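Local coordinates for protein NADH-dependent FAD reductase (Streptomyces globisporus, PDB 4R82) that uses NADH to reduce FAD, supplying freely diffusing FADH2 to the halogenase and the monooxygenase of enediyne antibiotic C-1027 biosynthesis, at residues P59-K68 with G144-V153. Numbering follows the deposited sequence.
Sequences PPLVLICVGK and GDHTIFLGEV. With FAD (flavin-adenine dinucleotide), chain K; NAD (nicotinamide-adenine-dinucleotide), chain D; ACT (acetate ion), chain I.
Gly67 and His146 meet where two antiparallel strands, 61-67 and 146-158, reach the flavin site of the FMN-binding split-barrel fold expected for this flavin reductase family. The CA of Gly67 lies over the face of the His146 imidazole, 3.8 Å from the ring centroid and 6° off its normal, a CH-pi contact. Beside it, the backbone of 59-68 reads the flavin's pyrimidine edge: Gly67 N donates to FAD O2 (2.8 Å), while Cys65 O accepts from FAD N3 (2.9 Å). At the imidazole edge, NE2 of His146 gives an almost straight bond to N1A of the NAD adenine (2.8 Å), and ND1 donates to OD1 of Asp145. The other carboxylate oxygen, Asp145 OD2, takes the backbone N-H groups of Leu57 and Ser58 of the second subunit, which probably lets the dimer interface limit rotation of the imidazole.

Paired backbone hydrogen bonds at Val62-Gly151, Ile64-Phe149 and Val66-Thr147 set the register behind this site. On the face carrying Val66, the Phe149 ring, with CG anti to the carbonyl carbon (chi1 -67°), reaches along the strand so that its CE1 lies 3.9 Å from Val66 CB, which sits obliquely to the ring; Leu76 of helix 71-78 packs against both residues. Cys65, Leu63 and Leu61 point to the reverse face, where the sulfur of Cys65 rests on CG1 of Ile148 and the branched ends of Leu61 and Leu150 meet. Ser51, a FAD-binding residue, holds Cys65 N through its hydroxyl. Thr147 OG1 turns to His73.

Beyond Gly67, Lys68 N bonds Asp145 O, and the side chain, extended beyond CG, runs past that carbonyl to place NZ 2.8 Å from Gly144 O, with a water also accepting from NZ.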
# COMPACT_ATOMS: atom_id res chain seq x y z
N PRO A 59 -4.71 18.07 -0.58
CA PRO A 59 -5.19 17.79 0.78
C PRO A 59 -4.58 16.52 1.34
O PRO A 59 -4.09 15.69 0.57
CB PRO A 59 -6.70 17.59 0.59
CG PRO A 59 -6.84 17.15 -0.84
CD PRO A 59 -5.78 17.92 -1.58
N PRO A 60 -4.58 16.36 2.67
CA PRO A 60 -3.97 15.16 3.25
C PRO A 60 -4.91 13.97 3.06
O PRO A 60 -5.94 13.88 3.74
CB PRO A 60 -3.82 15.51 4.73
CG PRO A 60 -4.84 16.59 4.98
CD PRO A 60 -4.98 17.34 3.69
N LEU A 61 -4.56 13.07 2.15
CA LEU A 61 -5.45 11.96 1.79
C LEU A 61 -4.81 10.60 1.93
O LEU A 61 -3.62 10.44 1.67
CB LEU A 61 -5.94 12.09 0.34
CG LEU A 61 -6.62 13.38 -0.12
CD1 LEU A 61 -6.98 13.26 -1.60
CD2 LEU A 61 -7.86 13.64 0.72
N VAL A 62 -5.62 9.62 2.33
CA VAL A 62 -5.23 8.20 2.34
C VAL A 62 -6.34 7.41 1.70
O VAL A 62 -7.44 7.93 1.51
CB VAL A 62 -5.01 7.67 3.77
CG1 VAL A 62 -3.95 8.50 4.47
CG2 VAL A 62 -6.32 7.70 4.58
N LEU A 63 -6.07 6.16 1.36
CA LEU A 63 -7.14 5.30 0.86
C LEU A 63 -7.07 3.93 1.50
O LEU A 63 -6.02 3.51 2.01
CB LEU A 63 -7.17 5.22 -0.68
CG LEU A 63 -6.03 4.54 -1.45
CD1 LEU A 63 -6.13 3.01 -1.40
CD2 LEU A 63 -6.04 5.03 -2.90
N ILE A 64 -8.21 3.25 1.49
CA ILE A 64 -8.28 1.83 1.80
C ILE A 64 -9.14 1.15 0.74
O ILE A 64 -10.01 1.78 0.12
CB ILE A 64 -8.87 1.56 3.21
CG1 ILE A 64 -10.23 2.25 3.36
CG2 ILE A 64 -7.92 2.05 4.30
CD1 ILE A 64 -10.89 1.99 4.72
N CYS A 65 -8.91 -0.15 0.55
CA CYS A 65 -9.72 -0.93 -0.39
C CYS A 65 -10.43 -1.98 0.42
O CYS A 65 -9.78 -2.72 1.16
CB CYS A 65 -8.82 -1.62 -1.42
SG CYS A 65 -7.81 -0.46 -2.37
N VAL A 66 -11.75 -2.05 0.28
CA VAL A 66 -12.57 -2.91 1.12
C VAL A 66 -13.47 -3.77 0.25
O VAL A 66 -14.19 -3.26 -0.61
CB VAL A 66 -13.42 -2.09 2.11
CG1 VAL A 66 -14.29 -2.99 2.97
CG2 VAL A 66 -12.52 -1.25 3.01
N GLY A 67 -13.42 -5.08 0.48
CA GLY A 67 -14.23 -6.01 -0.29
C GLY A 67 -15.71 -5.69 -0.21
O GLY A 67 -16.24 -5.36 0.86
N LYS A 68 -16.39 -5.81 -1.34
CA LYS A 68 -17.81 -5.46 -1.41
C LYS A 68 -18.70 -6.30 -0.49
O LYS A 68 -19.76 -5.84 -0.08
CB LYS A 68 -18.30 -5.54 -2.85
CG LYS A 68 -17.81 -4.39 -3.71
CD LYS A 68 -18.17 -4.63 -5.15
CE LYS A 68 -17.80 -3.45 -6.01
NZ LYS A 68 -18.09 -3.72 -7.45
N GLY A 144 -13.11 -2.87 -8.84
CA GLY A 144 -13.37 -4.27 -9.13
C GLY A 144 -14.25 -4.88 -8.05
O GLY A 144 -15.37 -4.41 -7.83
N ASP A 145 -13.74 -5.91 -7.37
CA ASP A 145 -14.53 -6.56 -6.32
C ASP A 145 -14.36 -5.86 -4.97
O ASP A 145 -14.87 -6.34 -3.95
CB ASP A 145 -14.25 -8.08 -6.24
CG ASP A 145 -12.77 -8.43 -5.98
OD1 ASP A 145 -12.01 -7.59 -5.45
OD2 ASP A 145 -12.38 -9.59 -6.28
N HIS A 146 -13.66 -4.73 -4.98
CA HIS A 146 -13.50 -3.89 -3.80
C HIS A 146 -14.02 -2.52 -4.14
O HIS A 146 -14.18 -2.17 -5.32
CB HIS A 146 -12.03 -3.76 -3.41
CG HIS A 146 -11.46 -4.96 -2.72
ND1 HIS A 146 -11.58 -6.24 -3.21
CD2 HIS A 146 -10.73 -5.07 -1.58
CE1 HIS A 146 -10.97 -7.09 -2.40
NE2 HIS A 146 -10.44 -6.40 -1.40
N THR A 147 -14.27 -1.73 -3.10
CA THR A 147 -14.49 -0.30 -3.25
C THR A 147 -13.29 0.40 -2.63
O THR A 147 -12.77 -0.01 -1.59
CB THR A 147 -15.75 0.15 -2.53
OG1 THR A 147 -16.89 -0.47 -3.13
CG2 THR A 147 -15.92 1.67 -2.63
N ILE A 148 -12.82 1.44 -3.32
CA ILE A 148 -11.70 2.25 -2.85
C ILE A 148 -12.29 3.43 -2.10
O ILE A 148 -13.04 4.21 -2.68
CB ILE A 148 -10.87 2.75 -4.04
CG1 ILE A 148 -10.32 1.54 -4.82
CG2 ILE A 148 -9.73 3.66 -3.58
CD1 ILE A 148 -9.71 1.91 -6.17
N PHE A 149 -11.99 3.55 -0.81
CA PHE A 149 -12.48 4.66 -0.00
C PHE A 149 -11.35 5.64 0.20
O PHE A 149 -10.33 5.30 0.81
CB PHE A 149 -12.97 4.17 1.37
CG PHE A 149 -14.20 3.31 1.31
CD1 PHE A 149 -14.10 1.93 1.13
CD2 PHE A 149 -15.47 3.87 1.43
CE1 PHE A 149 -15.24 1.14 1.07
CE2 PHE A 149 -16.61 3.08 1.37
CZ PHE A 149 -16.49 1.71 1.19
N LEU A 150 -11.53 6.85 -0.31
CA LEU A 150 -10.53 7.90 -0.19
C LEU A 150 -10.96 8.80 0.96
O LEU A 150 -12.07 9.34 0.96
CB LEU A 150 -10.48 8.71 -1.49
CG LEU A 150 -9.41 9.79 -1.65
CD1 LEU A 150 -8.03 9.19 -1.69
CD2 LEU A 150 -9.66 10.62 -2.91
N GLY A 151 -10.09 8.93 1.96
CA GLY A 151 -10.43 9.73 3.12
C GLY A 151 -9.46 10.88 3.32
O GLY A 151 -8.28 10.76 3.00
N GLU A 152 -9.97 11.99 3.85
CA GLU A 152 -9.11 13.11 4.20
C GLU A 152 -8.75 12.99 5.68
O GLU A 152 -9.63 12.79 6.53
CB GLU A 152 -9.79 14.45 3.90
CG GLU A 152 -8.91 15.64 4.31
CD GLU A 152 -9.46 16.98 3.86
OE1 GLU A 152 -10.43 16.99 3.08
OE2 GLU A 152 -8.91 18.01 4.30
N VAL A 153 -7.46 13.10 5.99
CA VAL A 153 -6.98 12.95 7.36
C VAL A 153 -7.38 14.19 8.16
O VAL A 153 -6.99 15.31 7.81
CB VAL A 153 -5.44 12.81 7.40
CG1 VAL A 153 -4.97 12.66 8.85
CG2 VAL A 153 -5.00 11.61 6.56
N1 FAD K . -10.03 -7.15 3.63
C2 FAD K . -10.24 -6.09 2.86
O2 FAD K . -11.51 -5.89 2.33
N3 FAD K . -9.31 -5.19 2.58
C4 FAD K . -8.07 -5.34 3.08
O4 FAD K . -7.09 -4.40 2.79
C4X FAD K . -7.77 -6.47 3.89
N5 FAD K . -6.50 -6.63 4.38
C5X FAD K . -6.25 -7.71 5.18
C6 FAD K . -4.94 -7.87 5.70
C7 FAD K . -4.67 -8.97 6.50
C7M FAD K . -3.25 -9.18 7.09
C8 FAD K . -5.68 -9.90 6.81
C8M FAD K . -5.35 -11.09 7.69
C9 FAD K . -6.97 -9.74 6.29
C9A FAD K . -7.27 -8.63 5.47
N10 FAD K . -8.55 -8.46 4.96
C10 FAD K . -8.79 -7.38 4.17
C1' FAD K . -9.63 -9.41 5.23
C2' FAD K . -10.54 -8.99 6.37
O2' FAD K . -9.73 -8.57 7.46
C3' FAD K . -11.32 -10.21 6.85
O3' FAD K . -10.42 -11.28 7.07
C4' FAD K . -12.27 -10.68 5.79
O4' FAD K . -12.88 -9.56 5.21
C5' FAD K . -13.30 -11.69 6.35
O5' FAD K . -14.31 -11.09 7.18
P FAD K . -15.14 -9.75 6.73
O1P FAD K . -16.54 -9.75 7.31
O2P FAD K . -15.22 -9.72 5.22
O3P FAD K . -14.39 -8.54 7.25
PA NAD D . -5.66 -15.85 6.13
O1A NAD D . -4.86 -16.65 5.10
O2A NAD D . -6.73 -16.73 6.75
O5B NAD D . -6.36 -14.62 5.45
C5B NAD D . -7.64 -14.33 5.87
C4B NAD D . -8.53 -13.71 4.90
O4B NAD D . -8.03 -12.45 4.63
C3B NAD D . -8.53 -14.44 3.62
O3B NAD D . -9.84 -14.84 3.41
C2B NAD D . -8.16 -13.46 2.59
O2B NAD D . -8.91 -13.60 1.43
C1B NAD D . -8.44 -12.19 3.27
N9A NAD D . -7.74 -11.00 2.74
C8A NAD D . -6.43 -10.67 2.88
N7A NAD D . -6.19 -9.52 2.22
C5A NAD D . -7.37 -9.12 1.68
C6A NAD D . -7.77 -8.03 0.90
N6A NAD D . -6.85 -7.07 0.54
N1A NAD D . -9.06 -7.94 0.52
C2A NAD D . -9.98 -8.85 0.85
N3A NAD D . -9.61 -9.92 1.59
C4A NAD D . -8.34 -10.05 2.01
O3 NAD D . -4.69 -15.32 7.26
C ACT I . -14.14 -1.69 -11.82
O ACT I . -13.78 -2.37 -12.81
OXT ACT I . -13.34 -0.82 -11.43
CH3 ACT I . -15.46 -1.91 -11.13
O HOH W 1 -16.20 -1.58 -7.87